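Local atomic coordinates of uncharacterized protein (Parabacteroides merdae, PDB entry 4R7F), a protein that is of unknown function but carries a domain of the type 9 secretion system plug family among its immunoglobulin-like beta-sandwich domains, and binds magnesium in the crystal. Residues 44-49 and 92-97; 249-254 and 289-294; 295-300 and 331-336. One frame throughout, in Å; residues are numbered along the deposited sequence. Where two conformers were deposited one is given.

Contact 1. Residues 44-49 and 92-97; sequences DGLGSG and TTTQYS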
ATOM      1  N   ASP A  44      17.715  13.862  18.926  1.00 35.95           N
ATOM      2  CA  ASP A  44      17.789  14.834  19.993  1.00 32.40           C
ATOM      3  C   ASP A  44      19.061  14.632  20.801  1.00 33.55           C
ATOM      4  O   ASP A  44      19.482  13.519  21.019  1.00 38.01           O
ATOM      5  CB  ASP A  44      16.600  14.698  20.930  1.00 36.26           C
ATOM      6  CG  ASP A  44      15.300  15.100  20.300  1.00 39.65           C
ATOM      7  OD1 ASP A  44      15.290  15.890  19.335  1.00 39.56           O
ATOM      8  OD2 ASP A  44      14.270  14.598  20.791  1.00 38.36           O
ATOM      9  N   GLY A  45      19.660  15.724  21.263  1.00 38.04           N
ATOM     10  CA  GLY A  45      20.635  15.677  22.358  1.00 36.78           C
ATOM     11  C   GLY A  45      20.014  16.193  23.661  1.00 40.19           C
ATOM     12  O   GLY A  45      19.484  17.310  23.716  1.00 41.36           O
ATOM     13  N   LEU A  46      20.057  15.394  24.724  1.00 42.38           N
ATOM     14  CA  LEU A  46      19.437  15.803  26.002  1.00 38.92           C
ATOM     15  C   LEU A  46      20.382  16.695  26.828  1.00 53.23           C
ATOM     16  O   LEU A  46      21.607  16.605  26.695  1.00 37.31           O
ATOM     17  CB  LEU A  46      19.041  14.576  26.826  1.00 46.63           C
ATOM     18  CG  LEU A  46      18.060  13.558  26.226  1.00 53.52           C
ATOM     19  CD1 LEU A  46      17.274  12.905  27.339  1.00 62.61           C
ATOM     20  CD2 LEU A  46      17.079  14.133  25.232  1.00 48.16           C
ATOM     21  N   GLY A  47      19.794  17.526  27.697  1.00 62.59           N
ATOM     22  CA  GLY A  47      20.504  18.623  28.373  1.00 78.62           C
ATOM     23  C   GLY A  47      20.096  19.970  27.782  1.00 71.52           C
ATOM     24  O   GLY A  47      19.357  20.018  26.795  1.00 65.28           O
ATOM     25  N   SER A  48      20.549  21.066  28.395  1.00 87.58           N
ATOM     26  CA  SER A  48      20.298  22.414  27.868  0.50 85.82           C
ATOM     27  C   SER A  48      21.412  22.827  26.912  1.00 98.27           C
ATOM     28  O   SER A  48      21.171  23.555  25.946  1.00 96.68           O
ATOM     29  CB  SER A  48      20.143  23.435  29.004  0.50 73.20           C
ATOM     30  OG  SER A  48      20.533  22.883  30.253  0.50 50.04           O
ATOM     31  N   GLY A  49      22.627  22.351  27.188  1.00105.17           N
ATOM     32  CA  GLY A  49      23.769  22.620  26.329  1.00104.74           C
ATOM     33  C   GLY A  49      23.446  22.512  24.845  1.00121.51           C
ATOM     34  O   GLY A  49      22.832  21.526  24.389  1.00107.30           O
ATOM     35  N   THR A  92       8.856  21.850  27.760  1.00 45.99           N
ATOM     36  CA  THR A  92       8.954  20.448  28.142  1.00 45.30           C
ATOM     37  C   THR A  92       9.728  20.305  29.423  1.00 44.88           C
ATOM     38  O   THR A  92      10.709  21.010  29.631  1.00 53.80           O
ATOM     39  CB  THR A  92       9.682  19.616  27.050  1.00 39.91           C
ATOM     40  OG1 THR A  92      11.066  20.028  26.914  1.00 34.93           O
ATOM     41  CG2 THR A  92       8.976  19.776  25.731  1.00 31.75           C
ATOM     42  N   THR A  93       9.325  19.353  30.264  1.00 46.50           N
ATOM     43  CA  THR A  93      10.069  19.048  31.486  1.00 42.61           C
ATOM     44  C   THR A  93      11.496  18.588  31.186  1.00 41.66           C
ATOM     45  O   THR A  93      12.466  19.035  31.790  1.00 46.33           O
ATOM     46  CB  THR A  93       9.335  17.992  32.309  1.00 45.37           C
ATOM     47  OG1 THR A  93       9.007  16.864  31.479  1.00 43.84           O
ATOM     48  CG2 THR A  93       8.042  18.616  32.875  1.00 44.78           C
ATOM     49  N   THR A  94      11.613  17.715  30.206  1.00 43.06           N
ATOM     50  CA  THR A  94      12.889  17.161  29.839  1.00 41.91           C
ATOM     51  C   THR A  94      13.421  18.090  28.748  1.00 48.32           C
ATOM     52  O   THR A  94      12.790  18.267  27.679  1.00 44.91           O
ATOM     53  CB  THR A  94      12.719  15.703  29.329  1.00 41.45           C
ATOM     54  OG1 THR A  94      12.060  14.916  30.319  1.00 35.50           O
ATOM     55  CG2 THR A  94      14.041  15.087  28.994  1.00 38.59           C
ATOM     56  N   GLN A  95      14.557  18.715  29.024  1.00 43.74           N
ATOM     57  CA  GLN A  95      15.148  19.621  28.062  1.00 50.37           C
ATOM     58  C   GLN A  95      16.048  18.879  27.079  1.00 45.50           C
ATOM     59  O   GLN A  95      16.764  17.936  27.433  1.00 39.37           O
ATOM     60  CB  GLN A  95      15.925  20.726  28.768  1.00 64.93           C
ATOM     61  CG  GLN A  95      15.024  21.825  29.301  1.00 81.08           C
ATOM     62  CD  GLN A  95      15.766  22.781  30.203  1.00102.75           C
ATOM     63  OE1 GLN A  95      16.993  22.746  30.284  1.00 93.33           O
ATOM     64  NE2 GLN A  95      15.026  23.637  30.892  1.00120.34           N
ATOM     65  N   TYR A  96      16.006  19.344  25.839  1.00 40.06           N
ATOM     66  CA  TYR A  96      16.795  18.793  24.769  1.00 39.84           C
ATOM     67  C   TYR A  96      16.895  19.776  23.608  1.00 39.31           C
ATOM     68  O   TYR A  96      16.113  20.742  23.511  1.00 46.54           O
ATOM     69  CB  TYR A  96      16.139  17.477  24.287  1.00 34.44           C
ATOM     70  CG  TYR A  96      14.775  17.641  23.695  1.00 30.31           C
ATOM     71  CD1 TYR A  96      14.620  17.922  22.355  1.00 34.09           C
ATOM     72  CD2 TYR A  96      13.626  17.501  24.470  1.00 33.71           C
ATOM     73  CE1 TYR A  96      13.357  18.067  21.780  1.00 36.36           C
ATOM     74  CE2 TYR A  96      12.362  17.642  23.907  1.00 33.64           C
ATOM     75  CZ  TYR A  96      12.229  17.930  22.545  1.00 33.76           C
ATOM     76  OH  TYR A  96      10.967  18.084  21.939  1.00 33.16           O
ATOM     77  N   SER A  97      17.843  19.507  22.714  1.00 41.26           N
ATOM     78  CA  SER A  97      17.891  20.177  21.416  1.00 48.13           C
ATOM     79  C   SER A  97      17.635  19.099  20.340  1.00 41.24           C
ATOM     80  O   SER A  97      17.984  17.956  20.506  1.00 43.00           O
ATOM     81  CB  SER A  97      19.232  20.913  21.186  1.00 47.07           C
ATOM     82  OG  SER A  97      19.763  21.497  22.370  1.00 50.57           O
TER
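Two antiparallel strands of the N-terminal domain, 39-46 and 96-103, meet here where the first runs out into a glycine-rich loop and the second begins. G45 and S97 form the hydrogen-bonded pair: G45 N gives its hydrogen to S97 O at 2.9 Å, and S97 N returns one to G45 O. Beyond the non-hydrogen-bonded pair L46 and Y96, G47 N still reaches Q95 O at 3.1 Å, though it lies above that carbonyl's plane. The Y96 side chain takes the crowded position between its backbone N and carbonyl carbon (chi1 64°). D44 puts OD2 over one face of this ring, the carboxylate turned 28° from the ring plane and CG 3.6 Å from Y96 CD1, while L46 CD2 rests 3.6 Å from Y96 CB. The carboxylate has several partners: OD1 accepts from N98, and OD2 takes a hydrogen bond from Y290 and a salt bridge from K340. An alanine in place of D44 removes the acceptors of Y290 and N98, and would probably leave K340 without this counter-charge and weaken the link to the neighbouring domain. G47 has backbone angles that call for glycine. The central pair of a four-stranded antiparallel sheet, it is consistent with an immunoglobulin-like beta-sandwich in this plug-family domain.

Contact 2. Residues 249-254 and 289-294; sequences YNVELM and DYYIVH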
ATOM      1  N   TYR A 249       7.333  12.687  33.932  1.00 35.07           N
ATOM      2  CA  TYR A 249       6.060  11.966  33.838  1.00 40.43           C
ATOM      3  C   TYR A 249       6.340  10.513  33.504  1.00 32.83           C
ATOM      4  O   TYR A 249       7.290  10.214  32.799  1.00 38.40           O
ATOM      5  CB  TYR A 249       5.157  12.561  32.763  1.00 37.77           C
ATOM      6  CG  TYR A 249       4.558  13.851  33.195  1.00 37.60           C
ATOM      7  CD1 TYR A 249       3.398  13.871  33.954  1.00 46.53           C
ATOM      8  CD2 TYR A 249       5.156  15.061  32.862  1.00 43.12           C
ATOM      9  CE1 TYR A 249       2.842  15.061  34.365  1.00 44.11           C
ATOM     10  CE2 TYR A 249       4.598  16.259  33.266  1.00 42.55           C
ATOM     11  CZ  TYR A 249       3.448  16.254  34.025  1.00 45.00           C
ATOM     12  OH  TYR A 249       2.880  17.453  34.432  1.00 58.28           O
ATOM     13  N   ASN A 250       5.511   9.630  34.035  1.00 35.32           N
ATOM     14  CA  ASN A 250       5.653   8.197  33.883  1.00 38.00           C
ATOM     15  C   ASN A 250       4.388   7.655  33.262  1.00 40.72           C
ATOM     16  O   ASN A 250       3.285   7.840  33.788  1.00 35.95           O
ATOM     17  CB  ASN A 250       5.865   7.507  35.240  1.00 35.84           C
ATOM     18  CG  ASN A 250       7.305   7.613  35.739  1.00 36.36           C
ATOM     19  OD1 ASN A 250       8.040   6.640  35.720  1.00 39.93           O
ATOM     20  ND2 ASN A 250       7.708   8.800  36.193  1.00 43.53           N
ATOM     21  N   VAL A 251       4.557   6.979  32.145  1.00 31.44           N
ATOM     22  CA  VAL A 251       3.462   6.314  31.482  1.00 34.30           C
ATOM     23  C   VAL A 251       3.412   4.824  31.776  1.00 35.63           C
ATOM     24  O   VAL A 251       4.266   4.079  31.304  1.00 37.58           O
ATOM     25  CB  VAL A 251       3.576   6.475  29.982  1.00 29.31           C
ATOM     26  CG1 VAL A 251       2.327   5.893  29.320  1.00 39.23           C
ATOM     27  CG2 VAL A 251       3.797   7.944  29.634  1.00 32.76           C
ATOM     28  N   GLU A 252       2.399   4.390  32.530  1.00 38.20           N
ATOM     29  CA  GLU A 252       2.188   2.970  32.768  1.00 39.50           C
ATOM     30  C   GLU A 252       1.343   2.433  31.620  1.00 40.66           C
ATOM     31  O   GLU A 252       0.182   2.799  31.470  1.00 34.95           O
ATOM     32  CB  GLU A 252       1.508   2.724  34.124  1.00 42.08           C
ATOM     33  CG  GLU A 252       1.696   1.301  34.667  1.00 64.90           C
ATOM     34  CD  GLU A 252       0.505   0.798  35.500  1.00 75.37           C
ATOM     35  OE1 GLU A 252      -0.358   1.626  35.843  1.00 67.37           O
ATOM     36  OE2 GLU A 252       0.421  -0.420  35.814  1.00 63.32           O
ATOM     37  N   LEU A 253       1.939   1.586  30.787  1.00 40.12           N
ATOM     38  CA  LEU A 253       1.213   0.972  29.717  1.00 32.54           C
ATOM     39  C   LEU A 253       0.406  -0.167  30.312  1.00 30.68           C
ATOM     40  O   LEU A 253       0.796  -0.781  31.309  1.00 31.31           O
ATOM     41  CB  LEU A 253       2.149   0.401  28.647  1.00 32.24           C
ATOM     42  CG  LEU A 253       3.036   1.334  27.847  1.00 36.32           C
ATOM     43  CD1 LEU A 253       3.915   0.580  26.839  1.00 41.35           C
ATOM     44  CD2 LEU A 253       2.171   2.292  27.119  1.00 29.27           C
HETATM   45  N   MSE A 254      -0.722  -0.434  29.674  1.00 30.00           N
HETATM   46  CA  MSE A 254      -1.538  -1.587  29.974  1.00 32.94           C
HETATM   47  C   MSE A 254      -0.706  -2.813  29.773  1.00 33.45           C
HETATM   48  O   MSE A 254       0.276  -2.814  29.019  1.00 30.72           O
HETATM   49  CB  MSE A 254      -2.724  -1.627  29.022  1.00 34.50           C
HETATM   50  CG  MSE A 254      -3.757  -0.540  29.370  1.00 35.76           C
HETATM   51 SE   MSE A 254      -5.213  -0.658  28.050  0.75 39.28          SE
HETATM   52  CE  MSE A 254      -6.321   0.742  28.897  1.00 57.63           C
ATOM     53  N   ASP A 289       7.550  16.141  24.735  1.00 34.08           N
ATOM     54  CA  ASP A 289       8.324  15.926  25.955  1.00 34.75           C
ATOM     55  C   ASP A 289       8.809  14.458  25.991  1.00 39.21           C
ATOM     56  O   ASP A 289       8.416  13.654  25.138  1.00 37.02           O
ATOM     57  CB  ASP A 289       7.421  16.266  27.176  1.00 33.20           C
ATOM     58  CG  ASP A 289       8.209  16.619  28.422  1.00 34.73           C
ATOM     59  OD1 ASP A 289       9.452  16.413  28.428  1.00 36.67           O
ATOM     60  OD2 ASP A 289       7.584  17.091  29.406  1.00 41.91           O
ATOM     61  N   TYR A 290       9.645  14.126  26.978  1.00 37.58           N
ATOM     62  CA  TYR A 290      10.212  12.794  27.157  1.00 32.05           C
ATOM     63  C   TYR A 290       9.665  12.312  28.476  1.00 30.34           C
ATOM     64  O   TYR A 290       9.871  12.962  29.499  1.00 37.06           O
ATOM     65  CB  TYR A 290      11.777  12.794  27.211  1.00 34.47           C
ATOM     66  CG  TYR A 290      12.474  12.737  25.839  1.00 30.40           C
ATOM     67  CD1 TYR A 290      12.759  13.895  25.116  1.00 32.14           C
ATOM     68  CD2 TYR A 290      12.805  11.538  25.263  1.00 30.84           C
ATOM     69  CE1 TYR A 290      13.362  13.848  23.871  1.00 31.13           C
ATOM     70  CE2 TYR A 290      13.406  11.476  24.011  1.00 34.92           C
ATOM     71  CZ  TYR A 290      13.683  12.617  23.317  1.00 33.04           C
ATOM     72  OH  TYR A 290      14.280  12.517  22.086  1.00 34.91           O
ATOM     73  N   TYR A 291       8.987  11.164  28.447  1.00 32.75           N
ATOM     74  CA  TYR A 291       8.397  10.551  29.623  1.00 32.68           C
ATOM     75  C   TYR A 291       9.051   9.183  29.802  1.00 33.84           C
ATOM     76  O   TYR A 291       9.582   8.620  28.852  1.00 37.02           O
ATOM     77  CB  TYR A 291       6.878  10.388  29.459  1.00 35.31           C
ATOM     78  CG  TYR A 291       6.044  11.676  29.337  1.00 39.81           C
ATOM     79  CD1 TYR A 291       6.607  12.955  29.479  1.00 39.65           C
ATOM     80  CD2 TYR A 291       4.676  11.608  29.087  1.00 36.51           C
ATOM     81  CE1 TYR A 291       5.827  14.108  29.364  1.00 39.44           C
ATOM     82  CE2 TYR A 291       3.898  12.755  28.987  1.00 40.66           C
ATOM     83  CZ  TYR A 291       4.472  14.003  29.129  1.00 41.47           C
ATOM     84  OH  TYR A 291       3.690  15.137  29.012  1.00 44.31           O
ATOM     85  N   ILE A 292       9.033   8.657  31.019  1.00 34.13           N
ATOM     86  CA  ILE A 292       9.462   7.289  31.251  1.00 34.94           C
ATOM     87  C   ILE A 292       8.302   6.391  30.902  1.00 39.79           C
ATOM     88  O   ILE A 292       7.259   6.462  31.546  1.00 31.95           O
ATOM     89  CB  ILE A 292       9.792   6.997  32.717  1.00 41.11           C
ATOM     90  CG1 ILE A 292      10.879   7.922  33.239  1.00 37.21           C
ATOM     91  CG2 ILE A 292      10.246   5.554  32.877  1.00 34.57           C
ATOM     92  CD1 ILE A 292      12.189   7.719  32.542  1.00 43.82           C
ATOM     93  N   VAL A 293       8.466   5.538  29.895  1.00 28.40           N
ATOM     94  CA  VAL A 293       7.391   4.605  29.564  1.00 27.45           C
ATOM     95  C   VAL A 293       7.674   3.214  30.108  1.00 26.03           C
ATOM     96  O   VAL A 293       8.757   2.702  29.929  1.00 28.63           O
ATOM     97  CB  VAL A 293       7.153   4.572  28.071  1.00 28.40           C
ATOM     98  CG1 VAL A 293       5.989   3.663  27.736  1.00 29.23           C
ATOM     99  CG2 VAL A 293       6.934   5.997  27.577  1.00 27.52           C
ATOM    100  N   HIS A 294       6.666   2.617  30.760  1.00 30.05           N
ATOM    101  CA  HIS A 294       6.798   1.346  31.427  1.00 31.09           C
ATOM    102  C   HIS A 294       6.064   0.270  30.672  1.00 31.32           C
ATOM    103  O   HIS A 294       4.833   0.333  30.526  1.00 29.73           O
ATOM    104  CB  HIS A 294       6.229   1.380  32.847  1.00 29.69           C
ATOM    105  CG  HIS A 294       6.887   2.375  33.734  1.00 28.37           C
ATOM    106  ND1 HIS A 294       7.892   2.042  34.615  1.00 32.72           N
ATOM    107  CD2 HIS A 294       6.692   3.705  33.872  1.00 31.98           C
ATOM    108  CE1 HIS A 294       8.293   3.123  35.249  1.00 27.92           C
ATOM    109  NE2 HIS A 294       7.595   4.148  34.803  1.00 32.74           N
TER
HETATM  110  O   HOH W   1       8.739  14.032  31.937  1.00 35.32           O
HETATM  111  O   HOH W   2       3.322  -1.367  31.936  1.00 36.09           O
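Strands 249-253 and 290-294 run parallel, their axes 4.6 Å apart at an angle of 30°, and are joined by four backbone hydrogen bonds. I292 and V251 each engage both their N-H and their C=O: I292 N binds Y249 O, V251 N binds I292 O, H294 N binds V251 O, and L253 N closes the series on H294 O at 3.2 Å. On the face of N250, I292 and H294, the imidazole supplies a further bond. H294 NE2 donates to N250 OD1 at 2.7 Å, almost straight (173°), on a lone pair of the amide oxygen and in the ring plane, so that both flat groups lie nearly coplanar. I292 CB sits beside the same oxygen. At the start of the pair Y249 CB stands over the centre of the Y291 ring, 3.5 Å from its centroid, a CH-pi contact, whereas V251 CG2 meets that ring at its edge, 3.8 Å from CD2. Farther along, L253 CG packs on V293 CG1, and M227 touches both residues. The pair is the one parallel junction of a mixed five-stranded sheet, packed through L253 and V293 on strand 225-228 of a second sheet, consistent with an immunoglobulin-like beta-sandwich.

Contact 3. Residues 295-300 and 331-336; sequences FTLACD and KQYEKA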
ATOM      1  N   PHE A 295       6.829  -0.732  30.236  1.00 28.57           N
ATOM      2  CA  PHE A 295       6.284  -1.871  29.487  1.00 29.77           C
ATOM      3  C   PHE A 295       6.211  -3.064  30.400  1.00 30.21           C
ATOM      4  O   PHE A 295       7.141  -3.291  31.175  1.00 32.96           O
ATOM      5  CB  PHE A 295       7.195  -2.258  28.329  1.00 33.12           C
ATOM      6  CG  PHE A 295       7.298  -1.221  27.245  1.00 31.63           C
ATOM      7  CD1 PHE A 295       8.110  -0.120  27.401  1.00 25.81           C
ATOM      8  CD2 PHE A 295       6.639  -1.392  26.054  1.00 32.43           C
ATOM      9  CE1 PHE A 295       8.234   0.797  26.391  1.00 26.61           C
ATOM     10  CE2 PHE A 295       6.748  -0.464  25.046  1.00 27.48           C
ATOM     11  CZ  PHE A 295       7.551   0.627  25.212  1.00 28.12           C
ATOM     12  N   THR A 296       5.146  -3.844  30.253  1.00 26.71           N
ATOM     13  CA  THR A 296       4.921  -5.022  31.057  1.00 30.56           C
ATOM     14  C   THR A 296       4.422  -6.142  30.183  1.00 27.78           C
ATOM     15  O   THR A 296       3.420  -5.956  29.491  1.00 33.93           O
ATOM     16  CB  THR A 296       3.862  -4.742  32.151  1.00 34.53           C
ATOM     17  OG1 THR A 296       4.352  -3.722  33.027  1.00 39.05           O
ATOM     18  CG2 THR A 296       3.631  -5.956  32.965  1.00 37.59           C
ATOM     19  N   LEU A 297       5.114  -7.290  30.201  1.00 28.19           N
ATOM     20  CA  LEU A 297       4.642  -8.501  29.524  1.00 27.08           C
ATOM     21  C   LEU A 297       4.436  -9.608  30.540  1.00 29.96           C
ATOM     22  O   LEU A 297       5.391 -10.139  31.065  1.00 32.24           O
ATOM     23  CB  LEU A 297       5.617  -8.947  28.430  1.00 29.21           C
ATOM     24  CG  LEU A 297       5.336 -10.309  27.762  1.00 36.31           C
ATOM     25  CD1 LEU A 297       4.007 -10.294  27.015  1.00 33.63           C
ATOM     26  CD2 LEU A 297       6.461 -10.713  26.831  1.00 29.07           C
ATOM     27  N   ALA A 298       3.175  -9.946  30.817  1.00 31.91           N
ATOM     28  CA  ALA A 298       2.831 -10.937  31.849  1.00 33.07           C
ATOM     29  C   ALA A 298       2.797 -12.346  31.280  1.00 31.64           C
ATOM     30  O   ALA A 298       1.901 -12.692  30.575  1.00 30.08           O
ATOM     31  CB  ALA A 298       1.491 -10.618  32.494  1.00 26.54           C
ATOM     32  N   CYS A 299       3.804 -13.145  31.592  1.00 34.81           N
ATOM     33  CA  CYS A 299       3.834 -14.532  31.227  1.00 33.21           C
ATOM     34  C   CYS A 299       4.907 -15.102  32.068  1.00 37.25           C
ATOM     35  O   CYS A 299       5.655 -14.345  32.734  1.00 35.90           O
ATOM     36  CB  CYS A 299       4.115 -14.737  29.743  1.00 31.95           C
ATOM     37  SG  CYS A 299       5.627 -13.990  29.143  1.00 36.73           S
ATOM     38  N   ASP A 300       4.951 -16.427  32.086  1.00 30.78           N
ATOM     39  CA  ASP A 300       6.023 -17.160  32.756  1.00 32.57           C
ATOM     40  C   ASP A 300       7.266 -16.901  31.962  1.00 37.55           C
ATOM     41  O   ASP A 300       7.147 -16.638  30.764  1.00 34.43           O
ATOM     42  CB  ASP A 300       5.731 -18.652  32.698  1.00 37.94           C
ATOM     43  CG  ASP A 300       4.705 -19.091  33.744  1.00 40.58           C
ATOM     44  OD1 ASP A 300       4.323 -18.293  34.656  1.00 46.74           O
ATOM     45  OD2 ASP A 300       4.327 -20.265  33.672  1.00 41.87           O
ATOM     46  N   LYS A 331       6.065 -11.931  38.253  1.00 38.86           N
ATOM     47  CA  LYS A 331       6.008 -12.832  37.093  1.00 34.72           C
ATOM     48  C   LYS A 331       5.769 -12.131  35.745  1.00 33.28           C
ATOM     49  O   LYS A 331       4.879 -12.498  34.965  1.00 34.92           O
ATOM     50  CB  LYS A 331       4.983 -13.940  37.317  1.00 46.62           C
ATOM     51  CG  LYS A 331       5.180 -14.731  38.602  1.00 48.99           C
ATOM     52  CD  LYS A 331       6.535 -15.418  38.662  1.00 65.00           C
ATOM     53  CE  LYS A 331       6.810 -15.933  40.078  1.00 73.47           C
ATOM     54  NZ  LYS A 331       8.224 -16.389  40.238  1.00 61.97           N
ATOM     55  N   GLN A 332       6.597 -11.134  35.473  1.00 30.16           N
ATOM     56  CA  GLN A 332       6.454 -10.305  34.283  1.00 30.69           C
ATOM     57  C   GLN A 332       7.794  -9.893  33.758  1.00 32.10           C
ATOM     58  O   GLN A 332       8.730  -9.667  34.530  1.00 30.09           O
ATOM     59  CB  GLN A 332       5.705  -9.049  34.630  1.00 32.49           C
ATOM     60  CG  GLN A 332       4.320  -9.326  35.199  1.00 37.89           C
ATOM     61  CD  GLN A 332       3.652  -8.066  35.664  1.00 40.53           C
ATOM     62  OE1 GLN A 332       4.306  -7.131  36.149  1.00 36.96           O
ATOM     63  NE2 GLN A 332       2.351  -8.032  35.532  1.00 31.02           N
ATOM     64  N   TYR A 333       7.889  -9.795  32.446  1.00 28.97           N
ATOM     65  CA  TYR A 333       8.984  -9.056  31.817  1.00 28.72           C
ATOM     66  C   TYR A 333       8.635  -7.570  31.958  1.00 25.60           C
ATOM     67  O   TYR A 333       7.496  -7.184  31.730  1.00 29.77           O
ATOM     68  CB  TYR A 333       9.111  -9.459  30.346  1.00 26.67           C
ATOM     69  CG  TYR A 333       9.665 -10.864  30.089  1.00 25.05           C
ATOM     70  CD1 TYR A 333      11.032 -11.086  30.022  1.00 27.32           C
ATOM     71  CD2 TYR A 333       8.832 -11.932  29.875  1.00 23.06           C
ATOM     72  CE1 TYR A 333      11.555 -12.334  29.805  1.00 23.76           C
ATOM     73  CE2 TYR A 333       9.330 -13.189  29.616  1.00 25.94           C
ATOM     74  CZ  TYR A 333      10.697 -13.399  29.575  1.00 30.55           C
ATOM     75  OH  TYR A 333      11.226 -14.666  29.314  1.00 29.69           O
ATOM     76  N   GLU A 334       9.593  -6.745  32.364  1.00 25.96           N
ATOM     77  CA  GLU A 334       9.351  -5.338  32.573  1.00 26.85           C
ATOM     78  C   GLU A 334      10.523  -4.496  32.142  1.00 29.74           C
ATOM     79  O   GLU A 334      11.663  -4.875  32.329  1.00 27.36           O
ATOM     80  CB  GLU A 334       9.052  -5.044  34.049  1.00 28.32           C
ATOM     81  CG  GLU A 334       7.715  -5.608  34.541  1.00 36.00           C
ATOM     82  CD  GLU A 334       7.343  -5.193  35.972  1.00 40.62           C
ATOM     83  OE1 GLU A 334       7.575  -4.019  36.314  1.00 59.21           O
ATOM     84  OE2 GLU A 334       6.778  -6.029  36.740  1.00 40.96           O
ATOM     85  N   LYS A 335      10.216  -3.333  31.577  1.00 27.39           N
ATOM     86  CA  LYS A 335      11.218  -2.366  31.207  1.00 34.21           C
ATOM     87  C   LYS A 335      10.677  -0.917  31.224  1.00 27.68           C
ATOM     88  O   LYS A 335       9.525  -0.638  30.828  1.00 31.82           O
ATOM     89  CB  LYS A 335      11.803  -2.724  29.830  1.00 28.07           C
ATOM     90  CG  LYS A 335      13.044  -1.918  29.447  1.00 29.94           C
ATOM     91  CD  LYS A 335      13.710  -2.463  28.189  1.00 34.04           C
ATOM     92  CE  LYS A 335      15.145  -2.008  28.050  1.00 38.94           C
ATOM     93  NZ  LYS A 335      16.086  -2.917  28.745  1.00 38.48           N
ATOM     94  N   ALA A 336      11.548  -0.014  31.685  1.00 27.70           N
ATOM     95  CA  ALA A 336      11.310   1.442  31.698  1.00 28.98           C
ATOM     96  C   ALA A 336      12.161   2.024  30.616  1.00 30.15           C
ATOM     97  O   ALA A 336      13.347   1.735  30.566  1.00 33.04           O
ATOM     98  CB  ALA A 336      11.735   2.048  33.029  1.00 27.56           C
TER
HETATM   99  O   HOH W   3       7.018  -2.073  33.799  1.00 38.78           O
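Strands 295-298 and 332-336 pair antiparallel, and two hydrogen-bonded pairs supply the four backbone bonds between them. F295 N donates to K335 O at 2.8 Å in a practically straight bond (178°), nearly along the C=O axis; K335 N answers to F295 O. Two residues on, past the non-hydrogen-bonded pair T296 and E334, L297 N binds Y333 O at 2.8 Å and Y333 N binds L297 O, this last more bent at 147°. Outward, T296 and A298 bond to the backbone of D256, and E334 to that of G325. F295 O carries a second donor, a water 2.9 Å away. The same water accepts from T296 OG1 and donates to E334 OE1, so it joins two strands on the face of T296 and E334. F295, L297 and Y333 turn to the opposite, largely buried face, consistent with the interior of an immunoglobulin-like sandwich; there L297 CB lies 4.0 Å from Y333 CB. C299 SG approaches the edge of the Y333 ring in its plane, 3.8 Å from CE2, a sulfur-aromatic contact. K331, with positive phi and psi, and Q332 both face N327, a G1 beta bulge, and C299 O, only 3.0 Å from K331 O (two acceptors), is served by Y326 OH. At the tip of its ring Y333 OH is hydrogen-bonded to L302 N, E334 OE2 to T330 OG1, and K335 NZ to K323 O.

The three contacts follow one another along the chain, each closing before the next opens. Contacts 2 and 3, with centres about 15 Å apart, use successive halves of strand 290-298 in one mixed sheet: contact 2 joins it in parallel to 248-253, and contact 3 in antiparallel to 332-340. L253 CD1 meets F295 CD2 at 3.5 Å where they adjoin. Contact 1 belongs to a different sheet, in the N-terminal domain, yet its centre lies about 17 Å from that of contact 2, and T93 OG1 reaches D289 OD2 at 2.5 Å, a probable hydrogen bond. Strand 290-298 thus starts at the interface between two domains, whereas contact 3, about 12 Å from contact 1 at nearest atoms, lies beyond it.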